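PDB 5XOM: glycosaminoglycan xylosylkinase from Hydra vulgaris, which probably transfers phosphate to the xylose of the glycosaminoglycan linkage region, as a Fam20-family sugar kinase of the secretory pathway. Local coordinates for the interface of chains A and B. Residues are numbered along the deposited sequence; one frame, centred on the assembly and turned at random. Chains: chain A/B, Glycosaminoglycan xylosylkinase.

Contact 1: the interface of chains A and B. Residues chain A 47, 52, 66-69, 72; chain B 47, 52, 66-69, 72.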
# COMPACT_ATOMS: atom_id res chain seq x y z
N ILE A 47 14.19 0.55 2.34
CA ILE A 47 13.41 0.04 3.46
C ILE A 47 13.61 -1.47 3.52
O ILE A 47 13.44 -2.15 2.50
CB ILE A 47 11.91 0.38 3.33
CG1 ILE A 47 11.72 1.87 3.03
CG2 ILE A 47 11.15 -0.05 4.59
CD1 ILE A 47 10.29 2.26 2.76
N VAL A 52 9.14 -3.52 7.16
CA VAL A 52 7.82 -3.50 6.53
C VAL A 52 6.86 -4.41 7.29
O VAL A 52 5.70 -4.05 7.52
CB VAL A 52 7.92 -3.90 5.05
CG1 VAL A 52 6.54 -3.97 4.42
CG2 VAL A 52 8.81 -2.91 4.30
N SER A 66 -1.91 -3.94 0.16
CA SER A 66 -0.82 -3.60 -0.75
C SER A 66 -0.01 -4.83 -1.14
O SER A 66 0.72 -5.39 -0.31
CB SER A 66 0.09 -2.56 -0.10
OG SER A 66 1.31 -2.45 -0.82
N ASP A 67 -0.09 -5.22 -2.41
CA ASP A 67 0.74 -6.31 -2.91
C ASP A 67 2.21 -5.95 -2.90
O ASP A 67 3.07 -6.83 -2.73
CB ASP A 67 0.31 -6.71 -4.32
CG ASP A 67 -1.02 -7.46 -4.34
OD1 ASP A 67 -1.49 -7.85 -3.25
OD2 ASP A 67 -1.57 -7.65 -5.44
N VAL A 68 2.54 -4.67 -3.09
CA VAL A 68 3.94 -4.25 -3.08
C VAL A 68 4.56 -4.52 -1.72
O VAL A 68 5.66 -5.08 -1.62
CB VAL A 68 4.06 -2.77 -3.47
CG1 VAL A 68 5.50 -2.31 -3.35
CG2 VAL A 68 3.57 -2.57 -4.90
N GLU A 69 3.86 -4.15 -0.65
CA GLU A 69 4.39 -4.35 0.69
C GLU A 69 4.48 -5.84 1.04
O GLU A 69 5.48 -6.29 1.62
CB GLU A 69 3.54 -3.61 1.72
CG GLU A 69 3.55 -2.09 1.53
CD GLU A 69 2.97 -1.34 2.72
OE1 GLU A 69 2.84 -1.94 3.80
OE2 GLU A 69 2.65 -0.14 2.58
N LYS A 72 7.15 -7.73 -1.02
CA LYS A 72 8.47 -7.38 -0.51
C LYS A 72 8.85 -8.28 0.66
O LYS A 72 10.00 -8.72 0.77
CB LYS A 72 8.48 -5.90 -0.09
CG LYS A 72 9.82 -5.36 0.37
CD LYS A 72 9.71 -3.86 0.57
CE LYS A 72 11.00 -3.27 1.07
NZ LYS A 72 11.96 -3.11 -0.05
N ILE B 47 7.75 -7.24 -8.44
CA ILE B 47 6.89 -6.22 -9.04
C ILE B 47 7.80 -5.10 -9.51
O ILE B 47 8.64 -4.61 -8.76
CB ILE B 47 5.84 -5.68 -8.04
CG1 ILE B 47 5.08 -6.82 -7.37
CG2 ILE B 47 4.87 -4.75 -8.74
CD1 ILE B 47 4.12 -6.35 -6.30
N VAL B 52 4.04 -0.53 -10.38
CA VAL B 52 3.58 0.08 -9.13
C VAL B 52 2.96 1.44 -9.41
O VAL B 52 1.88 1.77 -8.91
CB VAL B 52 4.74 0.17 -8.12
CG1 VAL B 52 4.29 0.86 -6.86
CG2 VAL B 52 5.28 -1.21 -7.81
N SER B 66 1.47 4.78 1.23
CA SER B 66 2.52 3.80 1.49
C SER B 66 3.89 4.33 1.08
O SER B 66 4.15 4.56 -0.11
CB SER B 66 2.22 2.50 0.74
OG SER B 66 3.36 1.66 0.76
N ASP B 67 4.77 4.50 2.07
CA ASP B 67 6.15 4.88 1.77
C ASP B 67 6.88 3.78 1.01
O ASP B 67 7.78 4.08 0.21
CB ASP B 67 6.91 5.21 3.05
CG ASP B 67 6.51 6.55 3.64
OD1 ASP B 67 5.79 7.32 2.96
OD2 ASP B 67 6.92 6.83 4.79
N VAL B 68 6.53 2.52 1.26
CA VAL B 68 7.19 1.43 0.56
C VAL B 68 6.95 1.55 -0.94
O VAL B 68 7.88 1.44 -1.75
CB VAL B 68 6.73 0.07 1.10
CG1 VAL B 68 7.32 -1.05 0.28
CG2 VAL B 68 7.13 -0.09 2.55
N GLU B 69 5.70 1.81 -1.33
CA GLU B 69 5.38 1.92 -2.74
C GLU B 69 6.01 3.16 -3.37
O GLU B 69 6.54 3.10 -4.48
CB GLU B 69 3.86 1.93 -2.95
CG GLU B 69 3.18 0.66 -2.50
CD GLU B 69 1.76 0.55 -3.02
OE1 GLU B 69 1.40 1.29 -3.96
OE2 GLU B 69 1.00 -0.28 -2.48
N LYS B 72 9.80 2.92 -3.55
CA LYS B 72 10.12 1.99 -4.63
C LYS B 72 10.11 2.70 -5.98
O LYS B 72 11.01 2.50 -6.80
CB LYS B 72 9.13 0.83 -4.61
CG LYS B 72 9.39 -0.26 -5.63
CD LYS B 72 8.46 -1.45 -5.39
CE LYS B 72 8.63 -2.53 -6.45
NZ LYS B 72 9.85 -3.35 -6.25
O HOH W 1 0.07 -2.80 -4.21

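Contact 2: the interface of chains A and B. Residues chain A 71, 74-75, 78, 154, 349-351; chain B 44-45.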
# COMPACT_ATOMS: atom_id res chain seq x y z
N TYR A 71 4.50 -8.58 -1.12
CA TYR A 71 5.50 -9.27 -1.94
C TYR A 71 6.92 -8.95 -1.50
O TYR A 71 7.81 -9.80 -1.60
CB TYR A 71 5.35 -8.94 -3.43
CG TYR A 71 4.15 -9.56 -4.11
CD1 TYR A 71 3.02 -9.94 -3.38
CD2 TYR A 71 4.16 -9.81 -5.48
CE1 TYR A 71 1.93 -10.50 -3.99
CE2 TYR A 71 3.06 -10.38 -6.10
CZ TYR A 71 1.95 -10.72 -5.35
OH TYR A 71 0.85 -11.29 -5.94
N LEU A 74 7.40 -11.33 1.37
CA LEU A 74 7.47 -12.71 0.88
C LEU A 74 8.78 -12.97 0.14
O LEU A 74 9.39 -14.04 0.31
CB LEU A 74 6.27 -13.01 -0.03
CG LEU A 74 4.88 -12.91 0.60
CD1 LEU A 74 3.80 -13.31 -0.41
CD2 LEU A 74 4.80 -13.81 1.84
N LYS A 75 9.22 -12.02 -0.68
CA LYS A 75 10.48 -12.19 -1.40
C LYS A 75 11.65 -12.34 -0.43
O LYS A 75 12.55 -13.16 -0.64
CB LYS A 75 10.72 -11.00 -2.33
CG LYS A 75 11.97 -11.11 -3.19
CD LYS A 75 12.09 -9.88 -4.08
CE LYS A 75 13.34 -9.92 -4.93
NZ LYS A 75 13.32 -11.10 -5.83
N SER A 78 11.61 -15.71 1.06
CA SER A 78 11.97 -16.72 0.08
C SER A 78 13.48 -16.88 -0.05
O SER A 78 13.96 -18.00 -0.25
CB SER A 78 11.34 -16.37 -1.26
OG SER A 78 11.91 -17.14 -2.29
N VAL A 154 5.40 -18.41 2.99
CA VAL A 154 6.01 -18.66 1.69
C VAL A 154 6.47 -20.11 1.60
O VAL A 154 6.91 -20.70 2.59
CB VAL A 154 7.19 -17.70 1.42
CG1 VAL A 154 8.48 -18.21 2.04
CG2 VAL A 154 7.37 -17.51 -0.05
N ILE A 349 2.19 -17.36 -7.77
CA ILE A 349 3.45 -16.66 -7.56
C ILE A 349 4.36 -17.38 -6.57
O ILE A 349 5.56 -17.05 -6.49
CB ILE A 349 3.21 -15.22 -7.03
CG1 ILE A 349 2.85 -15.27 -5.55
CG2 ILE A 349 2.09 -14.53 -7.83
CD1 ILE A 349 2.41 -13.95 -4.98
N ASP A 350 3.85 -18.40 -5.83
CA ASP A 350 4.68 -18.96 -4.77
C ASP A 350 5.68 -19.95 -5.36
O ASP A 350 5.38 -20.62 -6.35
CB ASP A 350 3.80 -19.63 -3.71
CG ASP A 350 4.60 -20.25 -2.58
OD1 ASP A 350 4.65 -19.61 -1.51
OD2 ASP A 350 5.18 -21.34 -2.76
N PRO A 351 6.90 -20.02 -4.81
CA PRO A 351 7.94 -20.85 -5.43
C PRO A 351 7.62 -22.34 -5.51
O PRO A 351 8.19 -23.02 -6.37
CB PRO A 351 9.17 -20.60 -4.53
CG PRO A 351 8.96 -19.21 -4.02
CD PRO A 351 7.46 -19.09 -3.81
N TYR B 44 11.45 -14.59 -7.58
CA TYR B 44 10.07 -14.72 -7.12
C TYR B 44 9.59 -13.45 -6.43
O TYR B 44 10.36 -12.75 -5.76
CB TYR B 44 9.90 -15.92 -6.18
CG TYR B 44 10.10 -17.24 -6.89
CD1 TYR B 44 11.24 -17.99 -6.68
CD2 TYR B 44 9.15 -17.71 -7.77
CE1 TYR B 44 11.43 -19.20 -7.35
CE2 TYR B 44 9.33 -18.91 -8.44
CZ TYR B 44 10.46 -19.65 -8.23
OH TYR B 44 10.62 -20.84 -8.90
N PHE B 45 8.29 -13.18 -6.59
CA PHE B 45 7.58 -12.09 -5.92
C PHE B 45 8.05 -10.72 -6.42
O PHE B 45 8.10 -9.75 -5.66
CB PHE B 45 7.70 -12.18 -4.40
CG PHE B 45 7.15 -13.46 -3.82
CD1 PHE B 45 5.79 -13.66 -3.72
CD2 PHE B 45 8.01 -14.45 -3.37
CE1 PHE B 45 5.28 -14.83 -3.19
CE2 PHE B 45 7.50 -15.62 -2.84
CZ PHE B 45 6.13 -15.81 -2.74
O HOH W 2 6.98 -15.25 -8.12

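Contact 1: the interface of chains A and B
Polar contacts at the two-fold axis join A:Ser66 to B:Glu69 and B:Ser66 to A:Glu69. The A:Ser66 hydroxyl OG gives its hydrogen to the carboxylate oxygen B:Glu69 OE2 at 2.8 Å, meeting the anti lone pair; in the twin, B:Ser66 OG and A:Glu69 OE2 lie 2.6 Å apart. Each serine hydroxyl sits anti to its own backbone N (chi1 167°) and also accepts the amide hydrogen of the glutamate in its own chain, A:Glu69 N to A:Ser66 OG being 3.1 Å and nearly straight (167° at H). A:Ser66 and B:Ser66 thus cap the first turn of their helices while donating across the interface. A water bridges A:Val68 N and B:Glu69 OE2. The two OE2 atoms, A:Glu69 and B:Glu69, are 5.3 Å apart, a proximity of like charges that might favour protonation of one carboxylate.

Apolar packing centres on A:Val68 and B:Val68. A:Val68 CG2 meets B:Val52 CG2 at 3.6 Å, the side chains crossing at about a right angle, while A:Val68 CG1 touches B:Lys72 CD at 3.7 Å. The extended B:Glu69 chain passes obliquely, its CG 3.7 Å from A:Val68 CB. An alanine at B:Glu69 would probably loosen the pairing by losing both the acceptor for A:Ser66 and the methylene packed on A:Val68. B:Ile47 CD1 packs against A:Val68 CA.

The patch joins the N-terminal ends of the two 67-79 helices, flanked by helices 49-56 and the loops carrying A:Ile47 and B:Ile47.

Contact 2: the interface of chains A and B
An aromatic pair in the N-terminal loop of chain B, B:Tyr44 and B:Phe45, docks on chain A in a knob-into-pocket contact lined by helix 67-79, strand 153-159 and the loop after helix 339-347. B:Phe45 is the knob. With its CG anti to the carbonyl carbon (chi1 -59°), the ring is laid against A:Leu74. The methylene A:Leu74 CB lies over the centre of one ring face, 3.7 Å from the centroid of B:Phe45, in a CH-pi contact; the carbonyl oxygen of A:Ile349 stands above the opposite face, displaced toward the rim. Around the far part of the ring, A:Val154 CG2 reaches B:Phe45 CE2 at 3.4 Å, and A:Pro351 CD meets that same CE2 at 3.6 Å. The side chains of A:Ile349 and B:Phe45 cross at about a right angle, CG1 of A:Ile349 lying 3.4 Å from B:Phe45 CE1.

B:Tyr44 lies against A:Pro351, the two sliding past each other in opposite directions. A:Pro351 CG sits over one face of the phenol ring, 3.9 Å from the centroid of B:Tyr44 and shifted toward the rim.

Polar contacts involve the loop backbone. Water 2, in plane at the edge of the tyrosine ring, links B:Phe45 N, at 2.9 Å, to the carbonyl oxygen A:Ile349 O. The A:Lys75 chain, extended to CE and bent at chi4 (61°), lies along the carbonyl of B:Tyr44, its ammonium NZ making a weak hydrogen bond to B:Tyr44 O at 3.4 Å.

The loop crosses from its own subunit to rest beside the middle and later turns of the partner's helix 67-79, next to strand 153-159.

The centres of the C-alpha atoms of contact 1 and contact 2 lie about 14 Å apart, and helix 67-79 of chain A serves both: its first turns face the partner at the two-fold axis in contact 1, while later turns receive the aromatic loop in contact 2. B:Tyr44 and B:Phe45 of contact 2 are followed closely by B:Ile47 of contact 1, so one short segment runs between them. Symmetry repeats contact 2 with the chains exchanged, which makes the N-terminal segments reciprocal arms on either side of contact 1. Such reciprocal packing is consistent with a dimer, although the structure alone does not establish that it forms in solution.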